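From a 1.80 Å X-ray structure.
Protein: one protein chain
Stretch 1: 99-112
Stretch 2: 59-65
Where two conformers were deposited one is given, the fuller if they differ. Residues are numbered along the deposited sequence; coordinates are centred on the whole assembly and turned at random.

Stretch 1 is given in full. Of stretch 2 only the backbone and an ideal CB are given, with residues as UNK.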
# COMPACT_ATOMS: atom_id res chain seq x y z
N GLU A 99 -12.03 1.49 6.56
CA GLU A 99 -11.81 2.87 6.10
C GLU A 99 -10.41 3.34 6.50
O GLU A 99 -9.62 3.81 5.68
CB GLU A 99 -12.92 3.83 6.59
CG GLU A 99 -12.76 5.28 6.06
CD GLU A 99 -14.07 6.08 5.93
OE1 GLU A 99 -15.18 5.55 6.22
OE2 GLU A 99 -13.98 7.26 5.54
N ARG A 100 -10.07 3.08 7.76
CA ARG A 100 -8.74 3.38 8.30
C ARG A 100 -7.65 2.63 7.54
O ARG A 100 -6.61 3.20 7.12
CB ARG A 100 -8.65 2.99 9.79
CG ARG A 100 -7.24 3.21 10.40
CD ARG A 100 -7.25 3.18 11.89
NE ARG A 100 -6.05 3.79 12.47
CZ ARG A 100 -6.04 4.56 13.57
NH1 ARG A 100 -7.17 4.88 14.21
NH2 ARG A 100 -4.89 5.04 14.04
N ASN A 101 -7.87 1.33 7.38
CA ASN A 101 -6.86 0.49 6.75
C ASN A 101 -6.62 0.81 5.28
O ASN A 101 -5.51 0.57 4.75
CB ASN A 101 -7.20 -1.01 6.88
CG ASN A 101 -6.84 -1.59 8.24
OD1 ASN A 101 -6.13 -2.60 8.32
ND2 ASN A 101 -7.32 -0.96 9.34
N LEU A 102 -7.64 1.33 4.60
CA LEU A 102 -7.52 1.58 3.18
C LEU A 102 -6.58 2.78 2.84
O LEU A 102 -6.24 2.99 1.67
CB LEU A 102 -8.90 1.77 2.53
CG LEU A 102 -9.67 0.47 2.23
CD1 LEU A 102 -11.09 0.84 1.65
CD2 LEU A 102 -8.89 -0.45 1.30
N TYR A 103 -6.23 3.60 3.82
CA TYR A 103 -5.33 4.73 3.50
C TYR A 103 -4.01 4.18 2.95
O TYR A 103 -3.51 4.59 1.89
CB TYR A 103 -5.12 5.63 4.70
CG TYR A 103 -4.45 6.92 4.32
CD1 TYR A 103 -5.19 7.97 3.82
CD2 TYR A 103 -3.06 7.07 4.42
CE1 TYR A 103 -4.59 9.15 3.45
CE2 TYR A 103 -2.44 8.26 4.06
CZ TYR A 103 -3.23 9.29 3.55
OH TYR A 103 -2.66 10.48 3.19
N LEU A 104 -3.44 3.22 3.66
CA LEU A 104 -2.24 2.53 3.20
C LEU A 104 -2.42 1.85 1.83
O LEU A 104 -1.65 2.03 0.93
CB LEU A 104 -1.82 1.47 4.22
CG LEU A 104 -0.55 0.68 3.89
CD1 LEU A 104 0.71 1.55 3.67
CD2 LEU A 104 -0.29 -0.35 5.07
N THR A 105 -3.49 1.08 1.69
CA THR A 105 -3.80 0.44 0.44
C THR A 105 -3.77 1.41 -0.76
O THR A 105 -3.15 1.12 -1.79
CB THR A 105 -5.18 -0.24 0.52
OG1 THR A 105 -5.34 -0.94 1.78
CG2 THR A 105 -5.31 -1.19 -0.66
N LEU A 106 -4.44 2.54 -0.62
CA LEU A 106 -4.48 3.53 -1.69
C LEU A 106 -3.09 4.02 -2.02
O LEU A 106 -2.79 4.25 -3.17
CB LEU A 106 -5.43 4.66 -1.43
CG LEU A 106 -6.81 4.46 -2.10
CD1 LEU A 106 -7.43 3.15 -1.75
CD2 LEU A 106 -7.76 5.67 -1.79
N GLN A 107 -2.23 4.21 -1.02
CA GLN A 107 -0.85 4.64 -1.29
C GLN A 107 -0.12 3.61 -2.13
O GLN A 107 0.58 3.97 -3.07
CB GLN A 107 -0.08 4.92 0.01
CG GLN A 107 -0.67 6.04 0.85
CD GLN A 107 0.35 7.12 1.25
OE1 GLN A 107 1.09 6.99 2.25
NE2 GLN A 107 0.40 8.20 0.47
N LEU A 108 -0.26 2.33 -1.79
CA LEU A 108 0.38 1.23 -2.53
C LEU A 108 -0.10 1.21 -3.97
O LEU A 108 0.70 1.10 -4.88
CB LEU A 108 0.11 -0.13 -1.92
CG LEU A 108 0.52 -0.28 -0.48
CD1 LEU A 108 0.03 -1.61 -0.04
CD2 LEU A 108 2.03 -0.13 -0.40
N LEU A 109 -1.41 1.37 -4.15
CA LEU A 109 -2.01 1.32 -5.49
C LEU A 109 -1.57 2.52 -6.35
O LEU A 109 -1.34 2.39 -7.56
CB LEU A 109 -3.55 1.27 -5.33
CG LEU A 109 -4.08 -0.03 -4.70
CD1 LEU A 109 -5.59 0.08 -4.41
CD2 LEU A 109 -3.76 -1.20 -5.59
N GLU A 110 -1.45 3.68 -5.73
CA GLU A 110 -0.97 4.87 -6.42
C GLU A 110 0.49 4.75 -6.89
O GLU A 110 0.87 5.34 -7.92
CB GLU A 110 -1.13 6.11 -5.57
CG GLU A 110 -2.52 6.55 -5.39
CD GLU A 110 -2.59 7.98 -4.94
OE1 GLU A 110 -2.09 8.31 -3.83
OE2 GLU A 110 -3.09 8.78 -5.72
N LEU A 111 1.30 3.99 -6.15
CA LEU A 111 2.68 3.69 -6.57
C LEU A 111 2.71 2.69 -7.72
O LEU A 111 3.71 2.56 -8.46
CB LEU A 111 3.49 3.13 -5.38
CG LEU A 111 3.96 4.23 -4.45
CD1 LEU A 111 4.40 3.62 -3.10
CD2 LEU A 111 5.09 5.00 -5.14
N GLY A 112 1.60 1.98 -7.88
CA GLY A 112 1.46 1.08 -9.00
C GLY A 112 2.11 -0.27 -8.79
O GLY A 112 2.30 -1.02 -9.76
N UNK A 59 4.59 -2.79 10.69
CA UNK A 59 3.22 -2.28 10.58
C UNK A 59 3.23 -0.78 10.46
O UNK A 59 4.02 -0.11 11.12
CB UNK A 59 2.38 -2.70 11.78
N UNK A 60 2.33 -0.25 9.62
CA UNK A 60 2.26 1.16 9.36
C UNK A 60 0.86 1.59 8.86
O UNK A 60 0.19 0.81 8.21
CB UNK A 60 3.33 1.54 8.34
N UNK A 61 0.48 2.82 9.21
CA UNK A 61 -0.78 3.42 8.77
C UNK A 61 -0.64 3.99 7.33
O UNK A 61 -1.60 4.04 6.59
CB UNK A 61 -1.20 4.52 9.74
N UNK A 62 0.59 4.39 6.97
CA UNK A 62 0.85 5.03 5.70
C UNK A 62 2.32 4.89 5.30
O UNK A 62 3.11 4.35 6.06
CB UNK A 62 0.45 6.51 5.76
N UNK A 63 2.65 5.42 4.13
CA UNK A 63 4.01 5.49 3.65
C UNK A 63 4.54 6.93 3.75
O UNK A 63 5.63 7.24 3.24
CB UNK A 63 4.09 4.98 2.21
N UNK A 64 3.80 7.79 4.45
CA UNK A 64 4.08 9.21 4.47
C UNK A 64 4.89 9.63 5.69
O UNK A 64 4.62 9.18 6.80
CB UNK A 64 2.77 10.00 4.42
N UNK A 65 5.89 10.49 5.43
CA UNK A 65 6.83 11.03 6.41
C UNK A 65 6.73 12.55 6.50
O UNK A 65 5.82 13.09 7.14
CB UNK A 65 8.26 10.62 6.05

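Position 59 lies beyond the helix's reach: its CB points sideways, and nothing of stretch 1 comes within 5.5 Å. With phi/psi of -62/142, open to any residue, the helix sets no preference. The deposited residue is G59.

At position 60 the backbone is extended and CB points sideways, 5.2 Å from L104 CD2. A small or beta-branched residue would suit such a place, offering a methyl to the leucine. It is T60, whose CG2 lies 4.1 Å from L104 CD1, while T60 OG1 donates to the carbonyl O of position 62 at 2.6 Å.

Position 61 directs CB away from the helix, so a short side chain would miss it. A long one could fold back over R100 and Y103, where aliphatic carbons, an aromatic ring and a carbonyl are on offer; a large aromatic fits well. Y61 does this with chi1 at t. Its CE1 comes within 3.3 Å of R100 O and its OH within 3.5 Å of Y103 CB; the two tyrosine rings are nearly parallel, at 6°, but slid apart, with centroids separated by 5.2 Å. A water bridges Y61 O (2.6 Å from the water O) to L104 N (2.9 Å from the water O).

Position 62 has the nearest CA to the helix, its CA 4.7 Å from L104 CA. The ideal CB already sits 3.6 Å from Q107 OE1 and 3.8 Å from Y103 CE2, so a small residue such as alanine, serine or glycine is favoured. S62 keeps its CB at the edge of the Y103 ring, and S62 OG accepts from the backbone N of position 64 at 3.0 Å.

Position 63 points toward the helix, where L104, L108 and L111 present methyls; leucine, isoleucine or methionine would all be plausible. L63 reaches these carbons, its CD2 lying 3.9 Å from L104 CD1 and its CD1 3.9 Å from L108 CD2 and 3.7 Å from L111 CD1. Its N donates to Q107 OE1 at 2.9 Å, an anchor that any residue but proline could provide.

Position 64 also points toward the helix, with CB 4.1 Å from the acceptor Q107 OE1. A short donor, serine or threonine, is the natural choice. T64 OG1 stands 3.1 Å from Q107 OE1, and a water links the two stretches, its O 2.7 Å from T64 OG1 and 2.5 Å from Y103 OH.

Position 65 is out of reach, so the helix leaves its choice open; T65 makes its contacts elsewhere in the structure.

Stretch 2, residues 59-65: GTYSLTT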
# COMPACT_ATOMS: atom_id res chain seq x y z
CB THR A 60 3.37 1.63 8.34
OG1 THR A 60 3.44 3.06 8.35
CG2 THR A 60 3.12 1.13 6.90
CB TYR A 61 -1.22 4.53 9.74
CG TYR A 61 -2.39 5.31 9.20
CD1 TYR A 61 -3.66 4.75 9.11
CD2 TYR A 61 -2.22 6.64 8.78
CE1 TYR A 61 -4.73 5.48 8.58
CE2 TYR A 61 -3.27 7.35 8.23
CZ TYR A 61 -4.51 6.79 8.17
OH TYR A 61 -5.53 7.54 7.62
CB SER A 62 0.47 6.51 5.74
OG SER A 62 1.47 7.31 6.33
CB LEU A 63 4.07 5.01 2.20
CG LEU A 63 3.69 3.53 1.98
CD1 LEU A 63 3.90 3.10 0.55
CD2 LEU A 63 4.37 2.58 2.91
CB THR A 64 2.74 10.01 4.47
OG1 THR A 64 2.06 9.73 3.24
CG2 THR A 64 3.01 11.48 4.64
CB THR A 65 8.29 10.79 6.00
OG1 THR A 65 8.58 9.39 6.00
CG2 THR A 65 9.22 11.56 6.95
O HOH W 1 -3.86 2.74 6.50
O HOH W 2 -0.24 11.09 3.43
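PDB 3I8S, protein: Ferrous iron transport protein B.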